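PDB 1DDZ: carbonic anhydrase from Porphyridium purpureum, which probably catalyses the reversible hydration of carbon dioxide to hydrogencarbonate and a proton, using a zinc ion held in each of its two carbonic anhydrase repeats. Local coordinates for residues L126-Y131 with G219-L224; L182-Q187 with G211-V216; G134-A139 with E174-L179. One frame throughout, in Å; residues are numbered along the deposited sequence.

Contact 1 of 3, residues L126-Y131 with G219-L224. With ZN (zinc ion), chain C.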
loop_
_atom_site.group_PDB
_atom_site.type_symbol
_atom_site.label_atom_id
_atom_site.label_comp_id
_atom_site.label_asym_id
_atom_site.label_seq_id
_atom_site.Cartn_x
_atom_site.Cartn_y
_atom_site.Cartn_z
ATOM N N LEU A 126 -3.041 21.086 -3.341
ATOM C CA LEU A 126 -1.764 21.484 -3.923
ATOM C C LEU A 126 -0.749 20.340 -3.779
ATOM O O LEU A 126 -0.647 19.718 -2.709
ATOM C CB LEU A 126 -1.203 22.722 -3.202
ATOM C CG LEU A 126 -1.829 24.100 -3.456
ATOM C CD1 LEU A 126 -1.404 25.082 -2.413
ATOM C CD2 LEU A 126 -1.358 24.608 -4.783
ATOM N N VAL A 127 -0.046 20.012 -4.858
ATOM C CA VAL A 127 1.018 19.010 -4.774
ATOM C C VAL A 127 2.263 19.871 -4.931
ATOM O O VAL A 127 2.399 20.594 -5.907
ATOM C CB VAL A 127 0.954 17.948 -5.870
ATOM C CG1 VAL A 127 2.117 17.006 -5.705
ATOM C CG2 VAL A 127 -0.349 17.196 -5.815
ATOM N N CYS A 128 3.132 19.867 -3.929
ATOM C CA CYS A 128 4.318 20.706 -3.974
ATOM C C CYS A 128 5.599 19.913 -3.897
ATOM O O CYS A 128 5.758 19.081 -3.011
ATOM C CB CYS A 128 4.292 21.722 -2.826
ATOM S SG CYS A 128 5.720 22.774 -2.720
ATOM N N GLY A 129 6.489 20.173 -4.856
ATOM C CA GLY A 129 7.775 19.517 -4.901
ATOM C C GLY A 129 8.782 20.602 -4.615
ATOM O O GLY A 129 8.419 21.781 -4.595
ATOM N N HIS A 130 10.051 20.243 -4.459
ATOM C CA HIS A 130 11.073 21.231 -4.174
ATOM C C HIS A 130 12.374 20.831 -4.865
ATOM O O HIS A 130 12.712 19.659 -4.931
ATOM C CB HIS A 130 11.272 21.361 -2.657
ATOM C CG HIS A 130 11.743 20.096 -1.996
ATOM N ND1 HIS A 130 12.918 20.029 -1.288
ATOM C CD2 HIS A 130 11.220 18.845 -1.970
ATOM C CE1 HIS A 130 13.103 18.794 -0.861
ATOM N NE2 HIS A 130 12.087 18.046 -1.263
ATOM N N TYR A 131 13.099 21.813 -5.391
ATOM C CA TYR A 131 14.361 21.550 -6.077
ATOM C C TYR A 131 15.354 20.967 -5.088
ATOM O O TYR A 131 15.286 21.278 -3.904
ATOM C CB TYR A 131 14.898 22.827 -6.728
ATOM C CG TYR A 131 14.003 23.333 -7.836
ATOM C CD1 TYR A 131 13.484 24.614 -7.799
ATOM C CD2 TYR A 131 13.653 22.511 -8.908
ATOM C CE1 TYR A 131 12.636 25.067 -8.795
ATOM C CE2 TYR A 131 12.800 22.957 -9.920
ATOM C CZ TYR A 131 12.299 24.234 -9.854
ATOM O OH TYR A 131 11.451 24.694 -10.838
ATOM N N GLY A 219 12.227 30.577 -1.863
ATOM C CA GLY A 219 10.901 30.267 -1.366
ATOM C C GLY A 219 9.792 30.701 -2.299
ATOM O O GLY A 219 8.644 30.818 -1.881
ATOM N N LYS A 220 10.097 30.834 -3.584
ATOM C CA LYS A 220 9.103 31.290 -4.538
ATOM C C LYS A 220 8.418 30.150 -5.238
ATOM O O LYS A 220 9.058 29.338 -5.900
ATOM C CB LYS A 220 9.744 32.232 -5.553
ATOM C CG LYS A 220 8.741 32.918 -6.447
ATOM C CD LYS A 220 9.367 34.013 -7.280
ATOM C CE LYS A 220 8.264 34.900 -7.829
ATOM N NZ LYS A 220 8.714 36.066 -8.642
ATOM N N LEU A 221 7.103 30.092 -5.111
ATOM C CA LEU A 221 6.351 29.021 -5.742
ATOM C C LEU A 221 6.207 29.259 -7.239
ATOM O O LEU A 221 5.848 30.366 -7.657
ATOM C CB LEU A 221 4.964 28.899 -5.117
ATOM C CG LEU A 221 4.871 28.497 -3.645
ATOM C CD1 LEU A 221 3.395 28.519 -3.263
ATOM C CD2 LEU A 221 5.472 27.117 -3.396
ATOM N N ARG A 222 6.499 28.225 -8.034
ATOM C CA ARG A 222 6.394 28.284 -9.491
ATOM C C ARG A 222 5.219 27.414 -9.869
ATOM O O ARG A 222 4.985 26.367 -9.250
ATOM C CB ARG A 222 7.644 27.744 -10.160
ATOM C CG ARG A 222 8.938 28.128 -9.527
ATOM C CD ARG A 222 9.172 29.590 -9.543
ATOM N NE ARG A 222 10.563 29.835 -9.188
ATOM C CZ ARG A 222 11.192 30.985 -9.392
ATOM N NH1 ARG A 222 10.542 31.998 -9.948
ATOM N NH2 ARG A 222 12.474 31.116 -9.061
ATOM N N ASP A 223 4.519 27.797 -10.924
ATOM C CA ASP A 223 3.326 27.079 -11.347
ATOM C C ASP A 223 3.585 25.879 -12.247
ATOM O O ASP A 223 4.424 25.944 -13.125
ATOM C CB ASP A 223 2.403 28.071 -12.044
ATOM C CG ASP A 223 0.991 27.601 -12.126
ATOM O OD1 ASP A 223 0.693 26.520 -11.588
ATOM O OD2 ASP A 223 0.164 28.325 -12.734
ATOM N N LEU A 224 2.920 24.761 -11.961
ATOM C CA LEU A 224 3.047 23.566 -12.799
ATOM C C LEU A 224 1.736 23.308 -13.511
ATOM O O LEU A 224 1.631 22.356 -14.284
ATOM C CB LEU A 224 3.387 22.319 -11.988
ATOM C CG LEU A 224 4.842 21.926 -11.765
ATOM C CD1 LEU A 224 5.536 21.703 -13.085
ATOM C CD2 LEU A 224 5.522 22.997 -11.009
HETATM ZN ZN ZN C . 12.474 16.043 -1.124
#
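Cys128 and Leu221, Tyr131 and Arg222 meet at one end of the mixed sheet of a beta-class carbonic anhydrase fold, where strand 124-130 and the chain leading into strand 222-227 approach each other past the intervening strand 208-214. With that strand between them, the two segments pair through side chains alone, and the CA atoms of Cys128 and Leu221 stay 8.7 Å apart. SG of Cys128, set anti to its own N (chi1 178°), meets only the CD2 methyl of Leu221, at 4.4 Å, a loose apolar touch between two buried side chains. Farther along, the phenol of Tyr131 reaches Arg222 with its outer end, OH lying 4.5 Å from CG; the polar partner of this hydroxyl is Glu181, to which it is hydrogen-bonded. The Arg222 side chain folds back over the turn that precedes its strand: its guanidinium carries CB of Lys220 over the centre of one face, 4.3 Å above the plane, while NH2 forms a salt bridge with Asp218. Between Cys128 and Tyr131 in sequence stands His130, which does not touch residues 219-224. Its CG lies between the backbone N and the carbonyl carbon (chi1 62°), which swings the imidazole to the zinc and brings NE2 to 2.0 Å from the metal. Cys74, Asp76 and Cys133 complete the four protein ligands. Two cysteines, a histidine and an aspartate around zinc, at the C-terminal ends of parallel strands, are the metal site of a beta-carbonic anhydrase in its aspartate-bound form.

Contact 2 of 3, residues L182-Q187 with G211-V216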
loop_
_atom_site.group_PDB
_atom_site.type_symbol
_atom_site.label_atom_id
_atom_site.label_comp_id
_atom_site.label_asym_id
_atom_site.label_seq_id
_atom_site.Cartn_x
_atom_site.Cartn_y
_atom_site.Cartn_z
ATOM N N LEU A 182 8.586 17.434 -13.444
ATOM C CA LEU A 182 7.766 16.431 -14.098
ATOM C C LEU A 182 7.139 15.523 -13.025
ATOM O O LEU A 182 6.009 15.043 -13.190
ATOM C CB LEU A 182 8.619 15.610 -15.082
ATOM C CG LEU A 182 8.967 16.359 -16.377
ATOM C CD1 LEU A 182 10.043 15.608 -17.180
ATOM C CD2 LEU A 182 7.698 16.552 -17.209
ATOM N N ASN A 183 7.872 15.269 -11.940
ATOM C CA ASN A 183 7.340 14.443 -10.855
ATOM C C ASN A 183 6.068 15.128 -10.296
ATOM O O ASN A 183 5.006 14.520 -10.228
ATOM C CB ASN A 183 8.386 14.241 -9.747
ATOM C CG ASN A 183 7.897 13.294 -8.635
ATOM O OD1 ASN A 183 7.397 12.208 -8.916
ATOM N ND2 ASN A 183 8.011 13.723 -7.387
ATOM N N VAL A 184 6.155 16.411 -9.976
ATOM C CA VAL A 184 4.994 17.140 -9.465
ATOM C C VAL A 184 3.830 17.022 -10.449
ATOM O O VAL A 184 2.720 16.667 -10.047
ATOM C CB VAL A 184 5.305 18.648 -9.221
ATOM C CG1 VAL A 184 4.040 19.397 -8.857
ATOM C CG2 VAL A 184 6.305 18.814 -8.128
ATOM N N LEU A 185 4.092 17.247 -11.741
ATOM C CA LEU A 185 3.033 17.172 -12.764
ATOM C C LEU A 185 2.384 15.804 -12.827
ATOM O O LEU A 185 1.175 15.677 -13.017
ATOM C CB LEU A 185 3.565 17.513 -14.159
ATOM C CG LEU A 185 3.025 18.754 -14.872
ATOM C CD1 LEU A 185 3.410 18.685 -16.340
ATOM C CD2 LEU A 185 1.519 18.848 -14.731
ATOM N N GLU A 186 3.199 14.773 -12.706
ATOM C CA GLU A 186 2.679 13.409 -12.714
ATOM C C GLU A 186 1.805 13.149 -11.455
ATOM O O GLU A 186 0.746 12.540 -11.529
ATOM C CB GLU A 186 3.864 12.440 -12.792
ATOM C CG GLU A 186 3.649 11.258 -13.731
ATOM C CD GLU A 186 3.208 11.666 -15.152
ATOM O OE1 GLU A 186 2.023 11.406 -15.458
ATOM O OE2 GLU A 186 4.033 12.216 -15.946
ATOM N N GLN A 187 2.227 13.648 -10.301
ATOM C CA GLN A 187 1.439 13.471 -9.084
ATOM C C GLN A 187 0.099 14.233 -9.212
ATOM O O GLN A 187 -0.946 13.712 -8.844
ATOM C CB GLN A 187 2.237 13.893 -7.835
ATOM C CG GLN A 187 3.614 13.202 -7.662
ATOM C CD GLN A 187 3.621 11.727 -8.051
ATOM O OE1 GLN A 187 2.784 10.955 -7.612
ATOM N NE2 GLN A 187 4.551 11.343 -8.919
ATOM N N GLY A 211 -0.324 22.043 -9.307
ATOM C CA GLY A 211 1.055 21.691 -9.006
ATOM C C GLY A 211 1.903 22.924 -8.756
ATOM O O GLY A 211 1.717 23.969 -9.388
ATOM N N VAL A 212 2.905 22.788 -7.900
ATOM C CA VAL A 212 3.742 23.918 -7.558
ATOM C C VAL A 212 5.135 23.388 -7.138
ATOM O O VAL A 212 5.250 22.230 -6.775
ATOM C CB VAL A 212 2.966 24.709 -6.440
ATOM C CG1 VAL A 212 3.542 24.487 -5.057
ATOM C CG2 VAL A 212 2.769 26.136 -6.826
ATOM N N VAL A 213 6.204 24.165 -7.330
ATOM C CA VAL A 213 7.572 23.763 -6.917
ATOM C C VAL A 213 8.202 25.028 -6.412
ATOM O O VAL A 213 7.741 26.106 -6.747
ATOM C CB VAL A 213 8.598 23.422 -8.068
ATOM C CG1 VAL A 213 9.223 22.038 -7.896
ATOM C CG2 VAL A 213 8.044 23.715 -9.432
ATOM N N TYR A 214 9.316 24.898 -5.702
ATOM C CA TYR A 214 10.032 26.057 -5.253
ATOM C C TYR A 214 11.420 25.607 -4.908
ATOM O O TYR A 214 11.666 24.414 -4.735
ATOM C CB TYR A 214 9.362 26.698 -4.025
ATOM C CG TYR A 214 9.540 25.940 -2.723
ATOM C CD1 TYR A 214 10.514 26.328 -1.776
ATOM C CD2 TYR A 214 8.745 24.842 -2.433
ATOM C CE1 TYR A 214 10.681 25.615 -0.551
ATOM C CE2 TYR A 214 8.903 24.137 -1.245
ATOM C CZ TYR A 214 9.864 24.516 -0.310
ATOM O OH TYR A 214 9.912 23.695 0.788
ATOM N N GLY A 215 12.339 26.552 -4.854
ATOM C CA GLY A 215 13.690 26.245 -4.446
ATOM C C GLY A 215 13.788 26.971 -3.125
ATOM O O GLY A 215 13.327 28.112 -3.008
ATOM N N VAL A 216 14.378 26.334 -2.122
ATOM C CA VAL A 216 14.492 26.938 -0.794
ATOM C C VAL A 216 15.322 28.231 -0.797
ATOM O O VAL A 216 15.203 29.045 0.113
ATOM C CB VAL A 216 15.046 25.914 0.244
ATOM C CG1 VAL A 216 16.522 25.684 0.032
ATOM C CG2 VAL A 216 14.767 26.372 1.664
#
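Val184 packs on the backbone of Gly211 and Val212 where helix 172-193 lies against strand 208-214, a layer contact of the alpha-beta-alpha fold; the short segments run nearly antiparallel (156°), their axes 7.9 Å apart. The apolar part depends on the two branches of Val184. CG1, anti to the backbone N (chi1 173°), presses on the strand main chain, 3.8 Å from CA of Gly211 and 3.7 Å from N of Val212; the glycine puts no side chain in its way. CG2 lies 3.8 Å from O of Val212 and reaches CG1 of Val213 at 4.4 Å. All four residues are buried, and the side chain of Val213 lies about 6 Å from that of His130, a zinc ligand. Polar interactions occupy another side of the helix, where Asn183 and Gln187 stand one turn apart. OE1 of Gln187 accepts from the backbone N of Cys102, and ND2 of Asn183 serves Ala99 O and Gln101 OE1, fixing both amides against the loop around residues 99-102. Charge appears at Glu186, in a salt bridge with Arg160 of the second subunit. The two amides also join each other: NE2 of Gln187 donates to OD1 of Asn183 at 3.0 Å, from above the carbonyl plane (48° out of it).

Contact 3 of 3, residues G134-A139 with E174-L179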
loop_
_atom_site.group_PDB
_atom_site.type_symbol
_atom_site.label_atom_id
_atom_site.label_comp_id
_atom_site.label_asym_id
_atom_site.label_seq_id
_atom_site.Cartn_x
_atom_site.Cartn_y
_atom_site.Cartn_z
ATOM N N GLY A 134 15.934 15.206 -2.008
ATOM C CA GLY A 134 16.724 14.011 -1.741
ATOM C C GLY A 134 16.080 12.736 -2.266
ATOM O O GLY A 134 16.775 11.813 -2.682
ATOM N N GLY A 135 14.750 12.667 -2.263
ATOM C CA GLY A 135 14.079 11.482 -2.770
ATOM C C GLY A 135 14.265 11.328 -4.275
ATOM O O GLY A 135 14.593 10.251 -4.778
ATOM N N ALA A 136 14.069 12.424 -5.001
ATOM C CA ALA A 136 14.217 12.423 -6.452
ATOM C C ALA A 136 15.666 12.153 -6.828
ATOM O O ALA A 136 15.950 11.425 -7.770
ATOM C CB ALA A 136 13.762 13.762 -7.012
ATOM N N LYS A 137 16.576 12.722 -6.050
ATOM C CA LYS A 137 18.011 12.581 -6.262
ATOM C C LYS A 137 18.479 11.142 -6.072
ATOM O O LYS A 137 19.239 10.608 -6.886
ATOM C CB LYS A 137 18.730 13.518 -5.305
ATOM C CG LYS A 137 20.178 13.729 -5.576
ATOM C CD LYS A 137 20.722 14.781 -4.627
ATOM C CE LYS A 137 22.227 14.812 -4.678
ATOM N NZ LYS A 137 22.807 15.948 -3.905
ATOM N N ALA A 138 17.976 10.498 -5.029
ATOM C CA ALA A 138 18.324 9.116 -4.733
ATOM C C ALA A 138 17.869 8.208 -5.862
ATOM O O ALA A 138 18.570 7.267 -6.214
ATOM C CB ALA A 138 17.682 8.686 -3.428
ATOM N N ALA A 139 16.716 8.519 -6.451
ATOM C CA ALA A 139 16.160 7.731 -7.548
ATOM C C ALA A 139 17.085 7.677 -8.783
ATOM O O ALA A 139 17.037 6.732 -9.564
ATOM C CB ALA A 139 14.778 8.288 -7.937
ATOM N N GLU A 174 20.234 20.480 -14.210
ATOM C CA GLU A 174 19.090 20.806 -15.029
ATOM C C GLU A 174 18.200 19.575 -15.134
ATOM O O GLU A 174 16.982 19.677 -15.088
ATOM C CB GLU A 174 19.532 21.270 -16.414
ATOM C CG GLU A 174 18.381 21.461 -17.371
ATOM C CD GLU A 174 18.720 22.340 -18.562
ATOM O OE1 GLU A 174 18.852 21.793 -19.683
ATOM O OE2 GLU A 174 18.824 23.580 -18.374
ATOM N N GLU A 175 18.807 18.401 -15.173
ATOM C CA GLU A 175 18.031 17.182 -15.300
ATOM C C GLU A 175 17.287 16.819 -14.031
ATOM O O GLU A 175 16.184 16.259 -14.095
ATOM C CB GLU A 175 18.908 16.025 -15.765
ATOM C CG GLU A 175 18.131 14.774 -16.112
ATOM C CD GLU A 175 18.970 13.730 -16.820
ATOM O OE1 GLU A 175 18.425 12.633 -17.114
ATOM O OE2 GLU A 175 20.168 13.999 -17.084
ATOM N N LEU A 176 17.870 17.134 -12.876
ATOM C CA LEU A 176 17.206 16.854 -11.602
ATOM C C LEU A 176 16.036 17.841 -11.510
ATOM O O LEU A 176 14.906 17.443 -11.222
ATOM C CB LEU A 176 18.172 17.054 -10.426
ATOM C CG LEU A 176 18.014 16.226 -9.135
ATOM C CD1 LEU A 176 18.186 17.119 -7.917
ATOM C CD2 LEU A 176 16.701 15.487 -9.063
ATOM N N ASN A 177 16.297 19.110 -11.822
ATOM C CA ASN A 177 15.274 20.145 -11.787
ATOM C C ASN A 177 14.085 19.720 -12.615
ATOM O O ASN A 177 12.950 19.751 -12.148
ATOM C CB ASN A 177 15.797 21.482 -12.333
ATOM C CG ASN A 177 16.712 22.206 -11.360
ATOM O OD1 ASN A 177 16.468 22.241 -10.163
ATOM N ND2 ASN A 177 17.751 22.831 -11.892
ATOM N N ARG A 178 14.336 19.316 -13.852
ATOM C CA ARG A 178 13.252 18.897 -14.721
ATOM C C ARG A 178 12.512 17.629 -14.229
ATOM O O ARG A 178 11.295 17.547 -14.375
ATOM C CB ARG A 178 13.738 18.741 -16.167
ATOM C CG ARG A 178 12.670 18.217 -17.108
ATOM C CD ARG A 178 12.037 19.268 -17.983
ATOM N NE ARG A 178 11.698 20.533 -17.330
ATOM C CZ ARG A 178 11.540 21.669 -18.008
ATOM N NH1 ARG A 178 11.680 21.666 -19.326
ATOM N NH2 ARG A 178 11.327 22.815 -17.376
ATOM N N LEU A 179 13.226 16.648 -13.662
ATOM C CA LEU A 179 12.580 15.425 -13.127
ATOM C C LEU A 179 11.627 15.841 -11.971
ATOM O O LEU A 179 10.512 15.367 -11.883
ATOM C CB LEU A 179 13.620 14.466 -12.521
ATOM C CG LEU A 179 13.518 12.937 -12.550
ATOM C CD1 LEU A 179 14.122 12.378 -11.311
ATOM C CD2 LEU A 179 12.127 12.413 -12.736
#
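Leu176 points across a helix-helix junction at Ala136 and Lys137, joining helix 134-141, which starts just after the zinc ligand Cys133, to the long helix 172-193 of the beta-carbonic anhydrase fold. The short segments cross at 118°, with axes 10.2 Å apart; two leucines of one helix pack on the alanine methyl and backbone of the other. CB of Leu176 already heads toward residues 134-139 but stops short of contact; CG, roughly anti to the backbone N (chi1 -150°), carries both methyls to Ala136 and Lys137 without touching them itself. CD1 comes alongside the base of the Lys137 side chain, 4.5 Å from its CB. CD2 is the closer branch: it sits against CB of Ala136 at 4.0 Å and beside the backbone N of Lys137 at 4.1 Å, over the shoulder between the two residues. Beyond its CB, Lys137 leads away from Leu176 as a fully extended chain, and its NZ makes weak hydrogen bonds to the carbonyls of Pro252 and Ala254 of the second subunit; Leu256 of the same neighbour also packs on Leu176. The junction therefore borders the subunit interface. It also backs the metal site, since CB of Ala136 is about 4 Å from the side chain of Cys133 and about 6 Å from the zinc ion. One turn along helix 172-193, the more deeply buried Leu179 continues the apolar strip and packs on Ile155 and Val158 of helix 147-161. Its contribution to the junction is a single methyl, CD1, 4.1 Å from O of Ala136.

How the contacts relate
From the N terminus, the chain runs up strand 124-130, passes the zinc ligands His130 and Cys133, and enters helix 134-141. Contact 3 closes the first loop when helix 172-193 returns to that helix. Farther down the same helix, contact 2 opens and closes when the chain comes back as strand 208-214. Contact 1, from 126-131 to 219-224, encloses both; contacts 3 and 2 follow in series, and none cross. Strand 208-214 bridges contacts 1 and 2, with probable hydrogen bonds from Arg222 N to Val213 O and from Leu224 N to Gly211 O. Helix 172-193 links sheet, helix 134-141 and subunit interface.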